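Local atomic coordinates of quinone oxidoreductase (Coxiella burnetii, PDB entry 3TQH), a protein that binds NADPH and probably uses it to reduce quinones, as a member of the medium-chain dehydrogenase/reductase family. Residues K5-Q11 with K22-T28; S69-F75 with P102-Y108; C107-Y111 with V317-R321; S76-I80 with I91-V95; Y31-M36 with E81-V86. All blocks are in the same frame, centred on the assembly; numbering follows the deposited sequence.

Contact 1: K5-Q11 with K22-T28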
# COMPACT_ATOMS: atom_id res chain seq x y z
N LYS A 5 1.06 -16.04 -27.39
CA LYS A 5 0.42 -14.85 -26.76
C LYS A 5 -0.27 -15.17 -25.43
O LYS A 5 -0.97 -14.31 -24.88
CB LYS A 5 -0.58 -14.23 -27.74
CG LYS A 5 0.04 -13.59 -28.97
CD LYS A 5 -1.00 -12.83 -29.80
CE LYS A 5 -0.37 -11.72 -30.65
NZ LYS A 5 0.30 -12.24 -31.87
N GLU A 6 -0.07 -16.38 -24.91
CA GLU A 6 -0.67 -16.78 -23.62
C GLU A 6 0.22 -16.48 -22.42
O GLU A 6 1.44 -16.37 -22.54
CB GLU A 6 -0.99 -18.28 -23.60
CG GLU A 6 -2.20 -18.71 -24.40
CD GLU A 6 -3.14 -19.58 -23.58
OE1 GLU A 6 -3.22 -20.80 -23.82
OE2 GLU A 6 -3.78 -19.03 -22.66
N MSE A 7 -0.42 -16.38 -21.25
CA MSE A 7 0.27 -16.24 -19.97
C MSE A 7 -0.59 -16.82 -18.85
O MSE A 7 -1.79 -17.04 -19.02
CB MSE A 7 0.54 -14.77 -19.68
CG MSE A 7 -0.72 -13.90 -19.54
SE MSE A 7 -0.34 -12.20 -18.70
CE MSE A 7 -2.16 -11.56 -18.35
N LYS A 8 0.05 -17.06 -17.70
CA LYS A 8 -0.66 -17.43 -16.47
C LYS A 8 -1.00 -16.16 -15.68
O LYS A 8 -0.18 -15.24 -15.57
CB LYS A 8 0.21 -18.35 -15.60
CG LYS A 8 0.73 -19.60 -16.32
CD LYS A 8 1.67 -20.42 -15.42
CE LYS A 8 2.18 -21.69 -16.10
NZ LYS A 8 3.29 -21.43 -17.07
N ALA A 9 -2.22 -16.11 -15.15
CA ALA A 9 -2.68 -14.97 -14.36
C ALA A 9 -3.79 -15.38 -13.39
O ALA A 9 -4.54 -16.31 -13.66
CB ALA A 9 -3.17 -13.87 -15.27
N ILE A 10 -3.87 -14.69 -12.25
CA ILE A 10 -4.95 -14.93 -11.29
C ILE A 10 -6.15 -14.10 -11.71
O ILE A 10 -6.04 -12.90 -11.93
CB ILE A 10 -4.54 -14.54 -9.85
CG1 ILE A 10 -3.47 -15.51 -9.31
CG2 ILE A 10 -5.76 -14.55 -8.92
CD1 ILE A 10 -3.95 -16.92 -9.09
N GLN A 11 -7.30 -14.74 -11.85
CA GLN A 11 -8.54 -14.03 -12.11
C GLN A 11 -9.61 -14.48 -11.15
O GLN A 11 -9.46 -15.49 -10.47
CB GLN A 11 -8.99 -14.24 -13.55
CG GLN A 11 -8.27 -13.33 -14.53
CD GLN A 11 -8.59 -13.61 -15.98
OE1 GLN A 11 -7.95 -13.05 -16.87
NE2 GLN A 11 -9.57 -14.48 -16.24
N LYS A 22 -8.56 -17.87 -9.16
CA LYS A 22 -8.13 -19.01 -9.97
C LYS A 22 -6.87 -18.67 -10.77
O LYS A 22 -6.75 -17.57 -11.30
CB LYS A 22 -9.23 -19.44 -10.94
CG LYS A 22 -10.64 -19.40 -10.38
CD LYS A 22 -11.66 -19.97 -11.37
CE LYS A 22 -11.98 -18.98 -12.48
NZ LYS A 22 -12.53 -19.67 -13.68
N LEU A 23 -5.96 -19.63 -10.86
CA LEU A 23 -4.81 -19.52 -11.76
C LEU A 23 -5.32 -19.95 -13.13
O LEU A 23 -5.74 -21.08 -13.31
CB LEU A 23 -3.65 -20.41 -11.30
CG LEU A 23 -2.30 -20.22 -12.00
CD1 LEU A 23 -1.72 -18.85 -11.68
CD2 LEU A 23 -1.33 -21.31 -11.60
N VAL A 24 -5.27 -19.02 -14.08
CA VAL A 24 -5.94 -19.17 -15.37
C VAL A 24 -4.99 -18.85 -16.52
O VAL A 24 -4.12 -17.98 -16.39
CB VAL A 24 -7.19 -18.24 -15.42
CG1 VAL A 24 -7.53 -17.82 -16.84
CG2 VAL A 24 -8.39 -18.92 -14.78
N ASP A 25 -5.16 -19.56 -17.62
CA ASP A 25 -4.49 -19.22 -18.87
C ASP A 25 -5.26 -18.08 -19.54
O ASP A 25 -6.48 -18.15 -19.70
CB ASP A 25 -4.43 -20.43 -19.82
CG ASP A 25 -3.29 -21.37 -19.48
OD1 ASP A 25 -2.26 -20.92 -18.92
OD2 ASP A 25 -3.42 -22.57 -19.80
N THR A 26 -4.53 -17.04 -19.93
CA THR A 26 -5.15 -15.84 -20.48
C THR A 26 -4.17 -15.16 -21.44
O THR A 26 -2.96 -15.37 -21.35
CB THR A 26 -5.55 -14.88 -19.33
OG1 THR A 26 -6.77 -14.20 -19.66
CG2 THR A 26 -4.43 -13.88 -19.03
N PRO A 27 -4.69 -14.33 -22.36
CA PRO A 27 -3.81 -13.65 -23.31
C PRO A 27 -2.92 -12.60 -22.67
O PRO A 27 -3.25 -12.08 -21.59
CB PRO A 27 -4.79 -12.97 -24.29
CG PRO A 27 -6.15 -13.42 -23.89
CD PRO A 27 -6.09 -13.88 -22.50
N THR A 28 -1.82 -12.27 -23.34
CA THR A 28 -0.96 -11.18 -22.89
C THR A 28 -1.72 -9.88 -23.10
O THR A 28 -2.49 -9.76 -24.05
CB THR A 28 0.39 -11.14 -23.65
OG1 THR A 28 0.17 -11.33 -25.05
CG2 THR A 28 1.32 -12.24 -23.15
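Met7 and Thr26 face each other as an antiparallel hydrogen-bonded pair, and their side chains run alongside one another on the sheet face shared with Ala9 and Val24. This is the close-packed side. The selenomethionine chain of Met7 leaves with CG between the backbone N and the carbonyl carbon (chi1 63°) and then extends, which brings its CE to 3.3 Å from Thr26 CG2. Ala9 CB meets the same methyl, Thr26 CG2, at 4.0 Å. The other branch of Thr26 turns to Gln11: Thr26 OG1 donates to Gln11 OE1 over 3.2 Å, tilted 30° from the plane of that carbonyl, while Gln11 NE2 lies against Val24 CG1. Backbone bonds link Met7 with Thr26, Ala9 with Val24 and Gln11 with Lys22 in both directions, the regular ladder of the beta hairpin formed by strands 6-12 and 21-27. Ala109 and Tyr111 press on the packed face. On the reverse face Lys8, Leu23 and Asp25 are exposed, and Ile10, against Tyr108, is the buried member. Ile10 CD1 reaches Leu23 CD1 at 3.9 Å, whereas the chain of Lys8, bent at its tip, carries NZ 5.9 Å from Asp25 OD1, too far for a salt bridge. The carboxylates of Glu6 and Asp25 stand with planes 73° apart, and Glu6 OE1 comes within 4.4 Å of Asp25 OD2, a like-charge proximity that solvent probably screens.

Contact 2: S69-F75 with P102-Y108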
# COMPACT_ATOMS: atom_id res chain seq x y z
N SER A 69 -11.91 -10.55 -13.81
CA SER A 69 -10.91 -9.50 -13.64
C SER A 69 -9.65 -10.07 -13.01
O SER A 69 -9.72 -11.01 -12.21
CB SER A 69 -11.47 -8.39 -12.75
OG SER A 69 -10.48 -7.44 -12.41
N GLY A 70 -8.51 -9.49 -13.37
CA GLY A 70 -7.27 -9.73 -12.64
C GLY A 70 -7.27 -8.97 -11.32
O GLY A 70 -8.28 -8.38 -10.93
N LEU A 71 -6.13 -9.00 -10.63
CA LEU A 71 -5.94 -8.29 -9.37
C LEU A 71 -4.50 -7.81 -9.23
O LEU A 71 -3.59 -8.38 -9.82
CB LEU A 71 -6.28 -9.20 -8.19
CG LEU A 71 -7.73 -9.28 -7.71
CD1 LEU A 71 -7.79 -10.15 -6.45
CD2 LEU A 71 -8.32 -7.90 -7.42
N GLY A 72 -4.31 -6.77 -8.42
CA GLY A 72 -2.97 -6.29 -8.07
C GLY A 72 -2.56 -5.06 -8.85
O GLY A 72 -2.82 -4.95 -10.05
N TYR A 73 -1.89 -4.13 -8.17
CA TYR A 73 -1.42 -2.89 -8.80
C TYR A 73 0.10 -2.74 -8.76
O TYR A 73 0.66 -2.08 -9.63
CB TYR A 73 -2.05 -1.68 -8.10
CG TYR A 73 -3.56 -1.58 -8.17
CD1 TYR A 73 -4.22 -1.47 -9.39
CD2 TYR A 73 -4.33 -1.57 -7.01
CE1 TYR A 73 -5.62 -1.36 -9.45
CE2 TYR A 73 -5.71 -1.45 -7.06
CZ TYR A 73 -6.35 -1.35 -8.27
OH TYR A 73 -7.73 -1.25 -8.29
N ASP A 74 0.76 -3.34 -7.77
CA ASP A 74 2.19 -3.17 -7.54
C ASP A 74 2.95 -4.24 -8.30
O ASP A 74 2.60 -5.42 -8.22
CB ASP A 74 2.52 -3.35 -6.06
CG ASP A 74 2.13 -2.17 -5.19
OD1 ASP A 74 1.63 -1.15 -5.73
OD2 ASP A 74 2.33 -2.27 -3.96
N PHE A 75 4.01 -3.84 -9.00
CA PHE A 75 4.79 -4.81 -9.75
C PHE A 75 6.25 -4.42 -9.92
O PHE A 75 6.64 -3.27 -9.77
CB PHE A 75 4.19 -5.04 -11.15
CG PHE A 75 4.59 -4.00 -12.15
CD1 PHE A 75 3.83 -2.85 -12.31
CD2 PHE A 75 5.74 -4.16 -12.91
CE1 PHE A 75 4.21 -1.88 -13.23
CE2 PHE A 75 6.12 -3.20 -13.82
CZ PHE A 75 5.36 -2.06 -13.98
N PRO A 102 -6.75 2.79 -11.34
CA PRO A 102 -7.41 1.81 -10.45
C PRO A 102 -8.32 0.78 -11.14
O PRO A 102 -8.57 -0.28 -10.57
CB PRO A 102 -8.25 2.71 -9.55
CG PRO A 102 -8.65 3.84 -10.43
CD PRO A 102 -7.58 4.00 -11.49
N ASP A 103 -8.80 1.08 -12.34
CA ASP A 103 -9.94 0.34 -12.91
C ASP A 103 -9.59 -0.98 -13.62
O ASP A 103 -10.50 -1.74 -13.97
CB ASP A 103 -10.72 1.25 -13.87
CG ASP A 103 -11.46 2.37 -13.14
OD1 ASP A 103 -11.64 2.28 -11.90
OD2 ASP A 103 -11.88 3.35 -13.80
N HIS A 104 -8.30 -1.27 -13.80
CA HIS A 104 -7.89 -2.49 -14.49
C HIS A 104 -6.79 -3.25 -13.74
O HIS A 104 -5.70 -3.45 -14.27
CB HIS A 104 -7.41 -2.16 -15.91
CG HIS A 104 -8.43 -1.45 -16.74
ND1 HIS A 104 -9.56 -2.08 -17.22
CD2 HIS A 104 -8.49 -0.17 -17.18
CE1 HIS A 104 -10.27 -1.22 -17.93
NE2 HIS A 104 -9.65 -0.06 -17.92
N PRO A 105 -7.08 -3.68 -12.49
CA PRO A 105 -6.06 -4.40 -11.71
C PRO A 105 -5.64 -5.68 -12.43
O PRO A 105 -6.49 -6.36 -13.01
CB PRO A 105 -6.77 -4.70 -10.39
CG PRO A 105 -8.23 -4.63 -10.70
CD PRO A 105 -8.37 -3.60 -11.78
N CYS A 106 -4.35 -6.00 -12.39
CA CYS A 106 -3.78 -6.93 -13.36
C CYS A 106 -2.41 -7.54 -13.02
O CYS A 106 -1.85 -8.26 -13.85
CB CYS A 106 -3.63 -6.19 -14.69
SG CYS A 106 -2.45 -4.80 -14.58
N CYS A 107 -1.87 -7.29 -11.84
CA CYS A 107 -0.47 -7.60 -11.56
C CYS A 107 -0.20 -9.02 -11.03
O CYS A 107 0.94 -9.48 -11.09
CB CYS A 107 0.13 -6.57 -10.61
SG CYS A 107 0.36 -4.94 -11.33
N TYR A 108 -1.22 -9.71 -10.51
CA TYR A 108 -1.08 -11.14 -10.18
C TYR A 108 -1.01 -11.90 -11.51
O TYR A 108 -1.97 -12.57 -11.90
CB TYR A 108 -2.28 -11.68 -9.39
CG TYR A 108 -2.58 -11.09 -8.02
CD1 TYR A 108 -1.96 -9.93 -7.55
CD2 TYR A 108 -3.55 -11.68 -7.22
CE1 TYR A 108 -2.28 -9.41 -6.30
CE2 TYR A 108 -3.88 -11.17 -5.97
CZ TYR A 108 -3.25 -10.03 -5.52
OH TYR A 108 -3.60 -9.54 -4.29
O HOH W 1 -9.18 -5.98 -14.02
O HOH W 2 -4.31 -10.76 -12.58
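Gly72 O is gripped by two consecutive amides: Cys106 N donates at 3.0 Å, lying in the carbonyl plane, whereas Cys107 N approaches Gly72 O at 3.1 Å from 47° above that plane. One residue back, Leu71 O receives Tyr108 N over 2.8 Å in an almost straight bond (172° at the hydrogen). A water also joins Leu71 N to Tyr108 O, and another links Ser69 OG to Pro105 O. The side chains follow this backbone lacing. Leu71 CB sits over one face of the Tyr108 ring, 3.9 Å from its centroid and 16° off the normal, a CH-pi contact. Gly72 CA lies 3.7 Å from Tyr108 CE1. Tyr73 lies alongside Pro105, and its OH donates to Pro102 O at 2.6 Å, in plane and on a lone pair; Pro102 itself follows a cis peptide bond. The Tyr73 side chain is about 5 Å from that of Lys268, an NADPH-binding residue. Cys107 SG, set beside its backbone N, packs on Phe75 CB at 3.8 Å and stands obliquely to the Phe75 ring. Altogether, the entry to strand 74-82 is bound to the loop between strands 94-98 and 111-114, with Phe12 of strand 6-12 touching Leu71, and Phe75 resting on Val95 and Val112.

Contact 3: C107-Y111 with V317-R321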
# COMPACT_ATOMS: atom_id res chain seq x y z
N CYS A 107 -1.87 -7.29 -11.84
CA CYS A 107 -0.47 -7.60 -11.56
C CYS A 107 -0.20 -9.02 -11.03
O CYS A 107 0.94 -9.48 -11.09
CB CYS A 107 0.13 -6.57 -10.61
SG CYS A 107 0.36 -4.94 -11.33
N TYR A 108 -1.22 -9.71 -10.51
CA TYR A 108 -1.08 -11.14 -10.18
C TYR A 108 -1.01 -11.90 -11.51
O TYR A 108 -1.97 -12.57 -11.90
CB TYR A 108 -2.28 -11.68 -9.39
CG TYR A 108 -2.58 -11.09 -8.02
CD1 TYR A 108 -1.96 -9.93 -7.55
CD2 TYR A 108 -3.55 -11.68 -7.22
CE1 TYR A 108 -2.28 -9.41 -6.30
CE2 TYR A 108 -3.88 -11.17 -5.97
CZ TYR A 108 -3.25 -10.03 -5.52
OH TYR A 108 -3.60 -9.54 -4.29
N ALA A 109 0.12 -11.79 -12.20
CA ALA A 109 0.24 -12.29 -13.57
C ALA A 109 1.68 -12.22 -14.08
O ALA A 109 2.52 -11.52 -13.52
CB ALA A 109 -0.67 -11.50 -14.49
N GLU A 110 1.96 -12.96 -15.14
CA GLU A 110 3.31 -13.05 -15.69
C GLU A 110 3.70 -11.84 -16.55
O GLU A 110 4.88 -11.56 -16.73
CB GLU A 110 3.44 -14.33 -16.51
CG GLU A 110 3.34 -15.61 -15.68
CD GLU A 110 3.50 -16.88 -16.51
OE1 GLU A 110 3.00 -16.92 -17.66
OE2 GLU A 110 4.11 -17.84 -16.01
N TYR A 111 2.70 -11.14 -17.09
CA TYR A 111 2.93 -9.94 -17.90
C TYR A 111 1.92 -8.86 -17.55
O TYR A 111 0.74 -9.15 -17.30
CB TYR A 111 2.82 -10.26 -19.40
CG TYR A 111 3.86 -11.24 -19.88
CD1 TYR A 111 5.08 -10.80 -20.40
CD2 TYR A 111 3.63 -12.61 -19.82
CE1 TYR A 111 6.04 -11.71 -20.84
CE2 TYR A 111 4.58 -13.52 -20.25
CZ TYR A 111 5.78 -13.07 -20.76
OH TYR A 111 6.72 -13.97 -21.19
N VAL A 317 4.09 -10.83 -0.70
CA VAL A 317 4.49 -10.63 -2.09
C VAL A 317 4.48 -11.93 -2.89
O VAL A 317 4.80 -13.00 -2.37
CB VAL A 317 5.89 -9.95 -2.18
CG1 VAL A 317 6.96 -10.86 -1.61
CG2 VAL A 317 6.21 -9.55 -3.61
N PHE A 318 4.07 -11.82 -4.15
CA PHE A 318 4.18 -12.91 -5.10
C PHE A 318 5.53 -12.85 -5.78
O PHE A 318 5.92 -11.80 -6.31
CB PHE A 318 3.08 -12.85 -6.17
CG PHE A 318 1.71 -13.20 -5.67
CD1 PHE A 318 1.45 -14.45 -5.12
CD2 PHE A 318 0.65 -12.29 -5.79
CE1 PHE A 318 0.17 -14.78 -4.67
CE2 PHE A 318 -0.62 -12.61 -5.35
CZ PHE A 318 -0.87 -13.86 -4.78
N LYS A 319 6.25 -13.96 -5.76
CA LYS A 319 7.42 -14.13 -6.60
C LYS A 319 6.95 -14.81 -7.88
O LYS A 319 6.57 -15.98 -7.86
CB LYS A 319 8.48 -14.98 -5.90
CG LYS A 319 9.63 -15.42 -6.79
CD LYS A 319 10.63 -16.30 -6.02
CE LYS A 319 12.01 -15.66 -5.95
NZ LYS A 319 12.59 -15.46 -7.32
N VAL A 320 6.94 -14.07 -8.98
CA VAL A 320 6.45 -14.59 -10.26
C VAL A 320 7.61 -15.25 -11.01
O VAL A 320 7.43 -16.28 -11.65
CB VAL A 320 5.78 -13.48 -11.09
CG1 VAL A 320 5.26 -14.03 -12.40
CG2 VAL A 320 4.65 -12.85 -10.30
N ARG A 321 8.79 -14.64 -10.93
CA ARG A 321 10.04 -15.23 -11.40
C ARG A 321 11.16 -14.91 -10.40
O ARG A 321 11.93 -15.79 -10.00
CB ARG A 321 10.42 -14.67 -12.77
CG ARG A 321 9.46 -15.04 -13.89
CD ARG A 321 9.93 -14.48 -15.22
NE ARG A 321 9.26 -15.12 -16.36
CZ ARG A 321 8.02 -14.86 -16.76
NH1 ARG A 321 7.25 -13.97 -16.12
NH2 ARG A 321 7.53 -15.50 -17.83
OXT ARG A 321 11.31 -13.76 -9.97
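Phe318 meets the face of the Tyr108 ring opposite Leu71, edge-on: its CE2 stands 3.4 Å above the tyrosine plane, over the ring centre. The centroids are 4.7 Å apart and the planes open to 70°, a T-shaped pair. Tyr108 CE1 lies in plane at the Phe318 edge. An inverse gamma turn centred on Tyr108 presents the ring. Its OH is hydrogen-bonded outside the contact to Asp49 and His304. Val320 sets CG1 anti to its backbone N (chi1 -179°), placing that methyl 3.9 Å from Glu110 CA. The extended Arg321 chain brings NH1 to Glu110 O at 3.4 Å, a weak bond at the guanidinium edge; the guanidinium plane is turned 65° from the Tyr111 ring. Glu110 OE2 stays 4.5 Å from Arg321 NH2, well out of the guanidinium plane; Glu110 OE1 accepts from Lys8 N. The end of strand 315-319 thus packs on the loop before strand 111-114; Val320 also rests on Val40 of strand 36-44, and the loop touches strand 6-12 through Ala109 and Glu110.

Contact 4: S76-I80 with I91-V95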
# COMPACT_ATOMS: atom_id res chain seq x y z
N SER A 76 7.03 -5.42 -10.31
CA SER A 76 8.45 -5.30 -10.53
C SER A 76 8.77 -6.26 -11.68
O SER A 76 8.21 -7.35 -11.74
CB SER A 76 9.17 -5.73 -9.25
OG SER A 76 10.53 -5.42 -9.29
N GLY A 77 9.63 -5.85 -12.60
CA GLY A 77 9.94 -6.69 -13.76
C GLY A 77 10.80 -6.09 -14.87
O GLY A 77 11.44 -5.05 -14.68
N GLU A 78 10.79 -6.75 -16.02
CA GLU A 78 11.63 -6.38 -17.16
C GLU A 78 10.77 -5.95 -18.35
O GLU A 78 9.77 -6.61 -18.66
CB GLU A 78 12.53 -7.56 -17.55
CG GLU A 78 13.57 -7.24 -18.64
CD GLU A 78 14.37 -8.48 -19.08
OE1 GLU A 78 13.96 -9.62 -18.76
OE2 GLU A 78 15.42 -8.29 -19.76
N VAL A 79 11.15 -4.86 -19.01
CA VAL A 79 10.46 -4.38 -20.20
C VAL A 79 10.80 -5.29 -21.38
O VAL A 79 11.97 -5.46 -21.72
CB VAL A 79 10.84 -2.93 -20.55
CG1 VAL A 79 10.14 -2.48 -21.83
CG2 VAL A 79 10.51 -2.00 -19.39
N ILE A 80 9.77 -5.87 -21.99
CA ILE A 80 9.94 -6.86 -23.05
C ILE A 80 9.53 -6.33 -24.42
O ILE A 80 10.17 -6.63 -25.42
CB ILE A 80 9.14 -8.15 -22.73
CG1 ILE A 80 9.77 -8.89 -21.56
CG2 ILE A 80 9.08 -9.08 -23.94
CD1 ILE A 80 11.22 -9.25 -21.77
N ILE A 91 14.04 -1.60 -24.08
CA ILE A 91 13.84 -3.04 -23.93
C ILE A 91 14.96 -3.59 -23.05
O ILE A 91 16.14 -3.29 -23.27
CB ILE A 91 13.87 -3.77 -25.30
CG1 ILE A 91 12.74 -3.29 -26.22
CG2 ILE A 91 13.79 -5.28 -25.11
CD1 ILE A 91 11.35 -3.55 -25.70
N GLY A 92 14.59 -4.40 -22.07
CA GLY A 92 15.57 -4.97 -21.14
C GLY A 92 15.72 -4.21 -19.83
O GLY A 92 16.34 -4.72 -18.90
N ASP A 93 15.16 -3.00 -19.76
CA ASP A 93 15.23 -2.20 -18.53
C ASP A 93 14.49 -2.90 -17.40
O ASP A 93 13.41 -3.45 -17.60
CB ASP A 93 14.63 -0.81 -18.74
CG ASP A 93 15.55 0.14 -19.51
OD1 ASP A 93 16.71 -0.22 -19.82
OD2 ASP A 93 15.10 1.27 -19.80
N LYS A 94 15.08 -2.89 -16.21
CA LYS A 94 14.43 -3.40 -15.01
C LYS A 94 13.62 -2.26 -14.40
O LYS A 94 14.16 -1.18 -14.14
CB LYS A 94 15.46 -3.94 -14.03
CG LYS A 94 16.34 -5.06 -14.60
CD LYS A 94 17.39 -5.56 -13.60
CE LYS A 94 18.29 -6.64 -14.22
NZ LYS A 94 19.61 -6.74 -13.52
N VAL A 95 12.33 -2.50 -14.19
CA VAL A 95 11.41 -1.44 -13.76
C VAL A 95 10.51 -1.85 -12.60
O VAL A 95 10.32 -3.04 -12.32
CB VAL A 95 10.51 -0.97 -14.93
CG1 VAL A 95 11.37 -0.35 -16.04
CG2 VAL A 95 9.66 -2.11 -15.45
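Val79 and Val95 cross at about a right angle, with Val79 CG2 meeting Val95 CG1 at 3.8 Å. Val95 places CG1 beside its backbone N (chi1 -63°), which directs that methyl at its partner; its other methyl, CG2, lies 3.5 Å from Gly77 O. Val79 also crosses Ile91 nearly perpendicularly, but more loosely: Val79 CG1 is 4.2 Å from Ile91 CD1, whose closer neighbour is Ile80 O at 3.3 Å. Ile38 of strand 36-44 packs on both valines. On the opposite face Glu78 extends fully, running past Gly92 so that its OE2 comes to 3.6 Å from Gly92 CA. The backbone evidence fixes the register: Gly77 and Val95 exchange two bonds, Val79 N donates to Asp93 O, and Gly92 N donates to Val79 O over 2.8 Å. Asp93 OD2 accepts from Asn90 N just before the segment and from Gln121 NE2 of strand 119-121. The two segments run 173° apart end to end, and this with the two-way bonding identifies an antiparallel beta hairpin of strands 74-82 and 94-98, within the GroES-like domain of the medium-chain dehydrogenases.

Contact 5: Y31-M36 with E81-V86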
# COMPACT_ATOMS: atom_id res chain seq x y z
N TYR A 31 -1.00 -3.48 -25.63
CA TYR A 31 -0.38 -2.22 -25.25
C TYR A 31 -0.46 -1.25 -26.41
O TYR A 31 -0.28 -1.63 -27.57
CB TYR A 31 1.08 -2.43 -24.79
CG TYR A 31 1.96 -3.13 -25.80
CD1 TYR A 31 2.08 -4.52 -25.80
CD2 TYR A 31 2.66 -2.41 -26.77
CE1 TYR A 31 2.88 -5.17 -26.73
CE2 TYR A 31 3.46 -3.05 -27.70
CZ TYR A 31 3.56 -4.43 -27.68
OH TYR A 31 4.35 -5.07 -28.60
N ARG A 32 -0.78 0.00 -26.08
CA ARG A 32 -0.83 1.09 -27.06
C ARG A 32 0.58 1.53 -27.44
O ARG A 32 1.57 1.07 -26.86
CB ARG A 32 -1.58 2.30 -26.48
CG ARG A 32 -3.10 2.15 -26.38
CD ARG A 32 -3.71 3.48 -25.94
NE ARG A 32 -3.32 3.80 -24.56
CZ ARG A 32 -3.26 5.02 -24.03
NH1 ARG A 32 -3.56 6.11 -24.75
NH2 ARG A 32 -2.90 5.17 -22.76
N LYS A 33 0.66 2.44 -28.40
CA LYS A 33 1.93 2.97 -28.89
C LYS A 33 2.69 3.80 -27.83
O LYS A 33 3.90 4.00 -27.97
CB LYS A 33 1.69 3.81 -30.15
CG LYS A 33 1.11 3.02 -31.33
CD LYS A 33 0.75 3.94 -32.50
CE LYS A 33 0.24 3.15 -33.70
NZ LYS A 33 -0.25 4.02 -34.82
N ASN A 34 1.99 4.28 -26.80
CA ASN A 34 2.65 4.97 -25.68
C ASN A 34 2.76 4.14 -24.39
O ASN A 34 3.06 4.68 -23.33
CB ASN A 34 1.99 6.33 -25.40
CG ASN A 34 0.54 6.22 -24.94
OD1 ASN A 34 0.03 5.13 -24.66
ND2 ASN A 34 -0.13 7.36 -24.86
N GLN A 35 2.53 2.83 -24.50
CA GLN A 35 2.65 1.92 -23.36
C GLN A 35 3.71 0.84 -23.64
O GLN A 35 4.34 0.84 -24.70
CB GLN A 35 1.29 1.27 -23.07
CG GLN A 35 0.21 2.27 -22.70
CD GLN A 35 -1.10 1.59 -22.35
OE1 GLN A 35 -1.52 1.60 -21.20
NE2 GLN A 35 -1.74 1.00 -23.33
N MSE A 36 3.92 -0.05 -22.68
CA MSE A 36 4.91 -1.13 -22.80
C MSE A 36 4.40 -2.44 -22.22
O MSE A 36 3.43 -2.45 -21.47
CB MSE A 36 6.21 -0.72 -22.10
CG MSE A 36 6.08 -0.49 -20.61
SE MSE A 36 7.46 0.66 -19.83
CE MSE A 36 7.29 2.19 -21.03
N GLU A 81 8.45 -5.55 -24.45
CA GLU A 81 8.00 -4.90 -25.67
C GLU A 81 7.68 -3.44 -25.38
O GLU A 81 7.27 -3.09 -24.27
CB GLU A 81 6.79 -5.64 -26.26
CG GLU A 81 7.09 -7.11 -26.58
CD GLU A 81 5.98 -7.85 -27.32
OE1 GLU A 81 5.37 -7.28 -28.26
OE2 GLU A 81 5.73 -9.03 -26.98
N LEU A 82 7.92 -2.59 -26.38
CA LEU A 82 7.69 -1.15 -26.27
C LEU A 82 6.80 -0.67 -27.40
O LEU A 82 6.90 -1.15 -28.53
CB LEU A 82 9.02 -0.39 -26.31
CG LEU A 82 9.69 -0.07 -24.98
CD1 LEU A 82 11.00 0.68 -25.22
CD2 LEU A 82 8.77 0.75 -24.11
N GLY A 83 5.93 0.29 -27.09
CA GLY A 83 5.13 0.96 -28.10
C GLY A 83 6.01 1.82 -28.99
O GLY A 83 7.13 2.18 -28.62
N SER A 84 5.49 2.15 -30.17
CA SER A 84 6.22 2.95 -31.15
C SER A 84 6.65 4.33 -30.63
O SER A 84 7.69 4.85 -31.04
CB SER A 84 5.36 3.14 -32.41
OG SER A 84 4.72 1.93 -32.77
N ASP A 85 5.86 4.91 -29.73
CA ASP A 85 6.05 6.30 -29.30
C ASP A 85 6.65 6.48 -27.89
O ASP A 85 6.68 7.60 -27.37
CB ASP A 85 4.72 7.06 -29.41
CG ASP A 85 4.23 7.20 -30.84
OD1 ASP A 85 5.01 6.94 -31.79
OD2 ASP A 85 3.05 7.57 -31.03
N VAL A 86 7.14 5.40 -27.29
CA VAL A 86 7.79 5.49 -25.97
C VAL A 86 9.26 5.88 -26.14
O VAL A 86 10.02 5.17 -26.79
CB VAL A 86 7.69 4.16 -25.19
CG1 VAL A 86 8.37 4.30 -23.84
CG2 VAL A 86 6.24 3.74 -25.02
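Met36, a selenomethionine, can be traced outward against Leu82 and Val86. Its CB lies 3.6 Å from Leu82 CD2 and 3.4 Å from Glu81 O. CG is set between the backbone N and the carbonyl carbon (chi1 62°), and SE leads on past Val79 of the same strand as Leu82. A bend at chi3 (53°) then returns CE towards the partner segment, where it touches both Leu82 CD2 and Val86 CG1, the latter at 3.7 Å. Met36 and Leu82 thus run side by side, whereas Val86 crosses Met36 at about a right angle and sets its other methyl, CG2, near Gln35 O. Two type I turns, Arg32 to Gln35 and Gly83 to Val86, dock beside this apolar cluster. Gly83 N donates to Gln35 O at 2.9 Å, and Asp85 N donates to Lys33 O at 2.8 Å. Gly83 CA lies 3.3 Å from Lys33 O. At the other end Tyr31 OH donates to Glu81 OE1 over a very short 2.5 Å, with ring and carboxylate planes 84° apart. The chemistry therefore divides into an apolar patch, direct backbone bonds between turns, and one phenol-carboxylate bond, whose exact length is doubtful at this resolution; if it is real, the bond would be expected to favour the charged form of Glu81.

In the fold
From the N terminus, contact 1 closes first, folding the chain back as a hairpin within residues 5-28. Contact 5 opens at 31-36 and closes at 81-86, crossing contact 2, which opens at 69-75 and closes at 102-108. Contact 4 also crosses contact 5, and its hairpin, 76-80 with 91-95, lies between the two segments of contact 2. Contacts 2, 4 and 5 share strand 74-82. Contact 3 starts on Cys107 and Tyr108, where contact 2 ends, and closes the longest loop, 205 residues that include the parallel sheet. Contact 1 touches contacts 2 and 3 through Ile10 N and Tyr108 O, fastening the N-terminal hairpin to the loop that leads into strand 111-114 of the mixed sheet.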